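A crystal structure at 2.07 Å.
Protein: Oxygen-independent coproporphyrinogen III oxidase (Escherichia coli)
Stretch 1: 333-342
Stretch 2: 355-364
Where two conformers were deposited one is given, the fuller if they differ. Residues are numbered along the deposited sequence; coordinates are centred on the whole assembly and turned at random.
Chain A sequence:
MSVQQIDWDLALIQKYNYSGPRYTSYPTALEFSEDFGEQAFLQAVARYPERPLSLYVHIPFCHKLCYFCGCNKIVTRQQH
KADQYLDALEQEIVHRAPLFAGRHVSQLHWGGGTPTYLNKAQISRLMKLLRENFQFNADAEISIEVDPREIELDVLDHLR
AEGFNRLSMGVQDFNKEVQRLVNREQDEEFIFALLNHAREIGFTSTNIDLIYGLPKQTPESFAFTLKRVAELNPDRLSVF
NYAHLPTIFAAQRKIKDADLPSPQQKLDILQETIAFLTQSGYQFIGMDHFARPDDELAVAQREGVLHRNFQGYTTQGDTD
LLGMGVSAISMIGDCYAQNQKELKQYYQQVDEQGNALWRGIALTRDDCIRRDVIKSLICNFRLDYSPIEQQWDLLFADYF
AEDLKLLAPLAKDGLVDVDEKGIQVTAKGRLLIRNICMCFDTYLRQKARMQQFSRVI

Stretch 1, residues 333-342: GDCYAQNQKE
Stretch 2, residues 355-364: NALWRGIALT

Two antiparallel β-strands show how a backbone ladder fixes the register and side-chain relief then fills the space around it. In this oxidase, strand 335-339 runs against strand 357-362 with 175° between their directions and axes 4.5 Å apart at closest approach; together the two stretches bury 820 Å².

The ladder alternates in the classical way. Tyr336 and Ile361 form a hydrogen-bonded pair, CA atoms 5.3 Å apart, in which Tyr336 N donates to Ile361 O (2.9 Å) and Ile361 N to Tyr336 O (2.8 Å). Gln338 and Arg359 repeat the pattern: Gln338 N donates to Arg359 O at 2.7 Å, and Arg359 N to Gln338 O at 3.2 Å. The intervening pairs draw closer, with CA-CA distances of 4.4 Å for Cys335 and Ala362 and 4.0 Å for Ala337 and Gly360. Beyond the strands, Leu363 N donates to Asp334 O at 3.0 Å, while one water donates to both Asp334 O (2.8 Å) and Leu363 O (2.7 Å). Asp334 reaches this position with positive phi (53/37).

Glycine suits the tightest rung. With extended torsions of 177/-168, Gly360 lies so close to its neighbour that an ideal CB would fall 2.2 Å from Tyr336 O and 3.0 Å from Ala337 CA. The small side chain of Ala337 shares this crowded face, its CB packing 3.7 Å from Leu357 CD1. Farther along the same face, Cys335 SG rests 3.9 Å from Ala362 CB.

The other face carries bulkier relief. Tyr336 (chi1 m, chi2 -29°) offers a flat ring, and Leu363 (m, p) lays a methyl bump on it: CD1 sits 4.0 Å from the centroid of the Tyr336 ring and 6° off its normal, a CH-pi contact. Ile361 CG2 adds to the packing, 4.0 Å from Tyr336 CB. Next comes Gln338, extended as t, t with chi3 23°, whose OE1 meets the guanidinium edge of Arg359 (p, t, t). Arg359 NE and NH2 both donate to Gln338 OE1, at 3.0 and 2.9 Å, a fork that suits a carboxamide oxygen near the guanidinium plane.

A β-bulge then shifts the register by one, so that Asn339 pairs with Leu357, CA atoms 4.5 Å apart. Trp358, at -111/-57, fits into the extra step: its N joins that of Arg359 in donating to Gln338 O, at 2.9 Å from Trp358 N. Its CB points toward the first stretch, and its indole (chi1 t, chi2 34°) spreads against the residues that follow the strand. Gln340 (m, m) places OE1 over one ring face, 3.6 Å from Trp358 CD1, and the aliphatic part of Lys341 comes up obliquely to the far end of the indole, with CD 3.6 Å from Trp358 CH2. The ladder closes as Gln340 N donates to Ala356 O at 2.9 Å. Ala356, buried with its CB toward the first stretch, keeps this end compact; a second water bridges its N and Asn339 OD1, each 2.9 Å from the water oxygen.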

ATOM      1  N   GLY A 333     -13.461   2.486 -13.115  1.00 12.82           N
ATOM      2  CA  GLY A 333     -14.879   2.768 -13.395  1.00 13.84           C
ATOM      3  C   GLY A 333     -15.900   2.312 -12.324  1.00 13.89           C
ATOM      4  O   GLY A 333     -16.817   1.586 -12.635  1.00 12.79           O
ATOM      5  N   ASP A 334     -15.625   2.654 -11.076  1.00 15.22           N
ATOM      6  CA  ASP A 334     -16.367   2.168  -9.916  1.00 15.31           C
ATOM      7  C   ASP A 334     -16.504   0.622  -9.808  1.00 15.83           C
ATOM      8  O   ASP A 334     -17.540   0.112  -9.354  1.00 14.32           O
ATOM      9  CB  ASP A 334     -17.722   2.881  -9.788  1.00 16.98           C
ATOM     10  CG  ASP A 334     -17.581   4.421  -9.910  1.00 16.98           C
ATOM     11  OD1 ASP A 334     -16.775   5.089  -9.204  1.00 21.83           O
ATOM     12  OD2 ASP A 334     -18.142   5.002 -10.781  1.00 19.49           O
ATOM     13  N   CYS A 335     -15.441  -0.100 -10.210  1.00 15.55           N
ATOM     14  CA  CYS A 335     -15.365  -1.535  -9.997  1.00 16.91           C
ATOM     15  C   CYS A 335     -13.998  -1.908  -9.463  1.00 15.49           C
ATOM     16  O   CYS A 335     -13.039  -1.188  -9.656  1.00 15.88           O
ATOM     17  CB  CYS A 335     -15.621  -2.357 -11.281  1.00 17.11           C
ATOM     18  SG  CYS A 335     -17.181  -2.060 -12.069  1.00 25.87           S
ATOM     19  N   TYR A 336     -13.923  -3.000  -8.719  0.80 15.20           N
ATOM     20  CA  TYR A 336     -12.670  -3.638  -8.389  0.80 15.13           C
ATOM     21  C   TYR A 336     -12.644  -5.004  -9.108  0.80 14.44           C
ATOM     22  O   TYR A 336     -13.638  -5.683  -9.190  0.80 13.27           O
ATOM     23  CB  TYR A 336     -12.459  -3.813  -6.872  0.80 15.51           C
ATOM     24  CG  TYR A 336     -12.625  -2.546  -6.029  0.80 19.90           C
ATOM     25  CD1 TYR A 336     -12.358  -1.277  -6.564  0.80 25.03           C
ATOM     26  CD2 TYR A 336     -13.049  -2.606  -4.696  0.80 21.07           C
ATOM     27  CE1 TYR A 336     -12.503  -0.110  -5.807  0.80 23.86           C
ATOM     28  CE2 TYR A 336     -13.216  -1.430  -3.921  0.80 22.23           C
ATOM     29  CZ  TYR A 336     -12.928  -0.184  -4.488  0.80 23.18           C
ATOM     30  OH  TYR A 336     -13.098   0.997  -3.776  0.80 18.56           O
ATOM     31  N   ALA A 337     -11.475  -5.387  -9.612  1.00 14.27           N
ATOM     32  CA  ALA A 337     -11.278  -6.637 -10.320  1.00 13.62           C
ATOM     33  C   ALA A 337      -9.905  -7.168  -9.983  1.00 13.22           C
ATOM     34  O   ALA A 337      -8.926  -6.428  -9.985  1.00 14.19           O
ATOM     35  CB  ALA A 337     -11.406  -6.378 -11.828  1.00 14.19           C
ATOM     36  N   GLN A 338      -9.803  -8.458  -9.756  1.00 11.89           N
ATOM     37  CA  GLN A 338      -8.525  -9.042  -9.382  1.00 11.10           C
ATOM     38  C   GLN A 338      -8.197 -10.200 -10.281  1.00 10.44           C
ATOM     39  O   GLN A 338      -9.063 -11.018 -10.599  1.00 11.26           O
ATOM     40  CB  GLN A 338      -8.537  -9.593  -7.941  1.00 10.68           C
ATOM     41  CG  GLN A 338      -7.198  -9.941  -7.382  1.00 12.09           C
ATOM     42  CD  GLN A 338      -7.192 -10.321  -5.887  1.00 16.44           C
ATOM     43  OE1 GLN A 338      -8.214 -10.728  -5.358  1.00 15.45           O
ATOM     44  NE2 GLN A 338      -6.025 -10.177  -5.226  1.00 15.93           N
ATOM     45  N   ASN A 339      -6.941 -10.260 -10.653  1.00 11.24           N
ATOM     46  CA  ASN A 339      -6.371 -11.419 -11.329  1.00 12.73           C
ATOM     47  C   ASN A 339      -6.236 -12.631 -10.405  1.00 12.50           C
ATOM     48  O   ASN A 339      -6.096 -12.504  -9.166  1.00 12.67           O
ATOM     49  CB  ASN A 339      -4.983 -11.058 -11.863  1.00 11.64           C
ATOM     50  CG  ASN A 339      -5.024 -10.235 -13.140  1.00 10.86           C
ATOM     51  OD1 ASN A 339      -6.065 -10.152 -13.845  1.00 11.51           O
ATOM     52  ND2 ASN A 339      -3.832  -9.627 -13.491  1.00  9.89           N
ATOM     53  N   GLN A 340      -6.301 -13.809 -10.998  1.00 13.44           N
ATOM     54  CA  GLN A 340      -5.878 -15.082 -10.383  1.00 13.25           C
ATOM     55  C   GLN A 340      -4.704 -14.860  -9.435  1.00 13.39           C
ATOM     56  O   GLN A 340      -3.705 -14.261  -9.807  1.00 12.96           O
ATOM     57  CB  GLN A 340      -5.502 -16.098 -11.498  1.00 13.50           C
ATOM     58  CG  GLN A 340      -6.631 -16.478 -12.461  1.00 11.99           C
ATOM     59  CD  GLN A 340      -7.757 -17.287 -11.869  1.00 14.40           C
ATOM     60  OE1 GLN A 340      -7.661 -17.799 -10.753  1.00 13.40           O
ATOM     61  NE2 GLN A 340      -8.870 -17.361 -12.604  1.00 12.82           N
ATOM     62  N   LYS A 341      -4.831 -15.380  -8.223  0.50 14.39           N
ATOM     63  CA  LYS A 341      -3.789 -15.297  -7.235  0.50 15.50           C
ATOM     64  C   LYS A 341      -2.819 -16.472  -7.219  0.50 15.48           C
ATOM     65  O   LYS A 341      -1.794 -16.397  -6.598  0.50 15.34           O
ATOM     66  CB  LYS A 341      -4.371 -15.045  -5.820  0.50 16.17           C
ATOM     67  CG  LYS A 341      -5.047 -16.198  -5.136  0.50 18.48           C
ATOM     68  CD  LYS A 341      -5.844 -15.710  -3.855  0.50 22.63           C
ATOM     69  CE  LYS A 341      -4.930 -15.079  -2.783  0.50 24.08           C
ATOM     70  NZ  LYS A 341      -5.682 -14.146  -1.856  0.50 26.50           N
ATOM     71  N   GLU A 342      -3.108 -17.535  -7.893  0.80 15.98           N
ATOM     72  CA  GLU A 342      -2.132 -18.620  -7.961  0.80 17.78           C
ATOM     73  C   GLU A 342      -1.532 -18.564  -9.326  0.80 17.38           C
ATOM     74  O   GLU A 342      -2.237 -18.474 -10.330  0.80 15.57           O
ATOM     75  CB  GLU A 342      -2.795 -19.952  -7.793  0.80 19.13           C
ATOM     76  CG  GLU A 342      -3.936 -19.849  -6.853  0.80 25.94           C
ATOM     77  CD  GLU A 342      -3.767 -20.691  -5.692  0.80 33.40           C
ATOM     78  OE1 GLU A 342      -3.146 -20.187  -4.693  0.80 37.77           O
ATOM     79  OE2 GLU A 342      -4.295 -21.833  -5.803  0.80 39.38           O
ATOM     80  N   ASN A 355      -6.077 -12.799 -20.633  1.00 12.93           N
ATOM     81  CA  ASN A 355      -6.183 -12.119 -19.347  1.00 12.36           C
ATOM     82  C   ASN A 355      -6.352 -13.139 -18.196  1.00 13.07           C
ATOM     83  O   ASN A 355      -6.605 -14.337 -18.411  1.00 13.39           O
ATOM     84  CB  ASN A 355      -7.401 -11.106 -19.377  1.00 12.19           C
ATOM     85  CG  ASN A 355      -8.720 -11.786 -19.447  1.00 13.11           C
ATOM     86  OD1 ASN A 355      -9.333 -11.921 -20.545  1.00 17.95           O
ATOM     87  ND2 ASN A 355      -9.190 -12.255 -18.326  1.00  7.91           N
ATOM     88  N   ALA A 356      -6.232 -12.657 -16.980  1.00 12.61           N
ATOM     89  CA  ALA A 356      -6.333 -13.511 -15.817  1.00 12.56           C
ATOM     90  C   ALA A 356      -7.434 -13.049 -14.874  1.00 12.11           C
ATOM     91  O   ALA A 356      -7.389 -13.353 -13.690  1.00 13.23           O
ATOM     92  CB  ALA A 356      -4.991 -13.536 -15.095  1.00 12.79           C
ATOM     93  N   LEU A 357      -8.431 -12.351 -15.384  1.00 12.98           N
ATOM     94  CA  LEU A 357      -9.527 -11.868 -14.524  1.00 13.55           C
ATOM     95  C   LEU A 357     -10.173 -13.019 -13.798  1.00 13.42           C
ATOM     96  O   LEU A 357     -10.654 -13.971 -14.418  1.00 13.38           O
ATOM     97  CB  LEU A 357     -10.585 -11.097 -15.323  1.00 14.38           C
ATOM     98  CG  LEU A 357     -11.816 -10.639 -14.521  1.00 14.61           C
ATOM     99  CD1 LEU A 357     -11.490  -9.666 -13.510  1.00 14.56           C
ATOM    100  CD2 LEU A 357     -12.833 -10.031 -15.492  1.00 19.55           C
ATOM    101  N   TRP A 358     -10.195 -12.907 -12.476  1.00 13.52           N
ATOM    102  CA  TRP A 358     -10.682 -13.952 -11.574  1.00 13.67           C
ATOM    103  C   TRP A 358     -11.984 -13.560 -10.883  1.00 14.31           C
ATOM    104  O   TRP A 358     -12.990 -14.274 -10.948  1.00 14.33           O
ATOM    105  CB  TRP A 358      -9.612 -14.225 -10.537  1.00 13.21           C
ATOM    106  CG  TRP A 358      -9.964 -15.181  -9.486  1.00 14.65           C
ATOM    107  CD1 TRP A 358     -10.755 -16.277  -9.603  1.00 17.19           C
ATOM    108  CD2 TRP A 358      -9.516 -15.152  -8.148  1.00 18.10           C
ATOM    109  NE1 TRP A 358     -10.823 -16.936  -8.404  1.00 18.06           N
ATOM    110  CE2 TRP A 358     -10.099 -16.255  -7.481  1.00 19.61           C
ATOM    111  CE3 TRP A 358      -8.677 -14.295  -7.422  1.00 18.46           C
ATOM    112  CZ2 TRP A 358      -9.887 -16.514  -6.136  1.00 22.97           C
ATOM    113  CZ3 TRP A 358      -8.430 -14.557  -6.094  1.00 21.72           C
ATOM    114  CH2 TRP A 358      -9.047 -15.665  -5.447  1.00 24.07           C
ATOM    115  N   ARG A 359     -11.952 -12.445 -10.179  1.00 15.17           N
ATOM    116  CA  ARG A 359     -13.104 -12.019  -9.406  1.00 15.87           C
ATOM    117  C   ARG A 359     -13.126 -10.517  -9.260  1.00 15.51           C
ATOM    118  O   ARG A 359     -12.152  -9.854  -9.563  1.00 14.90           O
ATOM    119  CB  ARG A 359     -13.065 -12.657  -8.027  1.00 15.81           C
ATOM    120  CG  ARG A 359     -11.794 -12.376  -7.293  1.00 18.75           C
ATOM    121  CD  ARG A 359     -11.722 -13.029  -5.883  1.00 21.01           C
ATOM    122  NE  ARG A 359     -10.619 -12.537  -5.113  1.00 26.91           N
ATOM    123  CZ  ARG A 359     -10.526 -12.587  -3.774  1.00 32.61           C
ATOM    124  NH1 ARG A 359     -11.520 -13.088  -3.064  1.00 33.55           N
ATOM    125  NH2 ARG A 359      -9.430 -12.121  -3.139  1.00 31.66           N
ATOM    126  N   GLY A 360     -14.258  -9.985  -8.803  1.00 14.76           N
ATOM    127  CA  GLY A 360     -14.349  -8.560  -8.556  1.00 15.06           C
ATOM    128  C   GLY A 360     -15.724  -8.124  -8.098  1.00 15.39           C
ATOM    129  O   GLY A 360     -16.560  -8.952  -7.759  1.00 15.31           O
ATOM    130  N   ILE A 361     -15.949  -6.808  -8.090  0.50 14.76           N
ATOM    131  CA  ILE A 361     -17.232  -6.215  -7.691  0.50 13.89           C
ATOM    132  C   ILE A 361     -17.527  -4.923  -8.455  0.50 13.84           C
ATOM    133  O   ILE A 361     -16.644  -4.088  -8.615  0.50 13.44           O
ATOM    134  CB  ILE A 361     -17.211  -5.888  -6.165  0.50 13.53           C
ATOM    135  CG1 ILE A 361     -18.602  -5.348  -5.686  0.50 13.61           C
ATOM    136  CG2 ILE A 361     -16.153  -4.900  -5.843  0.50 12.38           C
ATOM    137  CD1 ILE A 361     -18.933  -5.831  -4.349  0.50 13.46           C
ATOM    138  N   ALA A 362     -18.774  -4.749  -8.875  1.00 14.14           N
ATOM    139  CA  ALA A 362     -19.246  -3.471  -9.400  1.00 13.88           C
ATOM    140  C   ALA A 362     -19.867  -2.779  -8.194  1.00 12.78           C
ATOM    141  O   ALA A 362     -20.830  -3.268  -7.665  1.00 14.12           O
ATOM    142  CB  ALA A 362     -20.302  -3.692 -10.470  1.00 14.18           C
ATOM    143  N   LEU A 363     -19.317  -1.662  -7.756  1.00 11.50           N
ATOM    144  CA  LEU A 363     -19.821  -0.977  -6.597  1.00 11.26           C
ATOM    145  C   LEU A 363     -21.227  -0.365  -6.883  1.00 11.27           C
ATOM    146  O   LEU A 363     -21.445   0.225  -7.917  1.00 10.42           O
ATOM    147  CB  LEU A 363     -18.875   0.138  -6.161  1.00 11.33           C
ATOM    148  CG  LEU A 363     -17.635  -0.194  -5.342  1.00 11.15           C
ATOM    149  CD1 LEU A 363     -16.717  -1.107  -6.096  1.00 10.14           C
ATOM    150  CD2 LEU A 363     -16.868   1.111  -4.930  1.00 11.20           C
ATOM    151  N   THR A 364     -22.146  -0.552  -5.968  1.00 11.22           N
ATOM    152  CA  THR A 364     -23.427   0.167  -5.988  1.00 12.39           C
ATOM    153  C   THR A 364     -23.249   1.669  -5.669  1.00 12.40           C
ATOM    154  O   THR A 364     -22.165   2.115  -5.350  1.00 11.29           O
ATOM    155  CB  THR A 364     -24.407  -0.420  -4.951  1.00 12.58           C
ATOM    156  OG1 THR A 364     -23.850  -0.287  -3.629  1.00 12.95           O
ATOM    157  CG2 THR A 364     -24.641  -1.949  -5.167  1.00 13.76           C
TER
HETATM  158  O   HOH W   1     -20.224  -0.012 -10.282  1.00 42.19           O
HETATM  159  O   HOH W   2      -5.725  -9.817 -16.678  1.00 22.65           O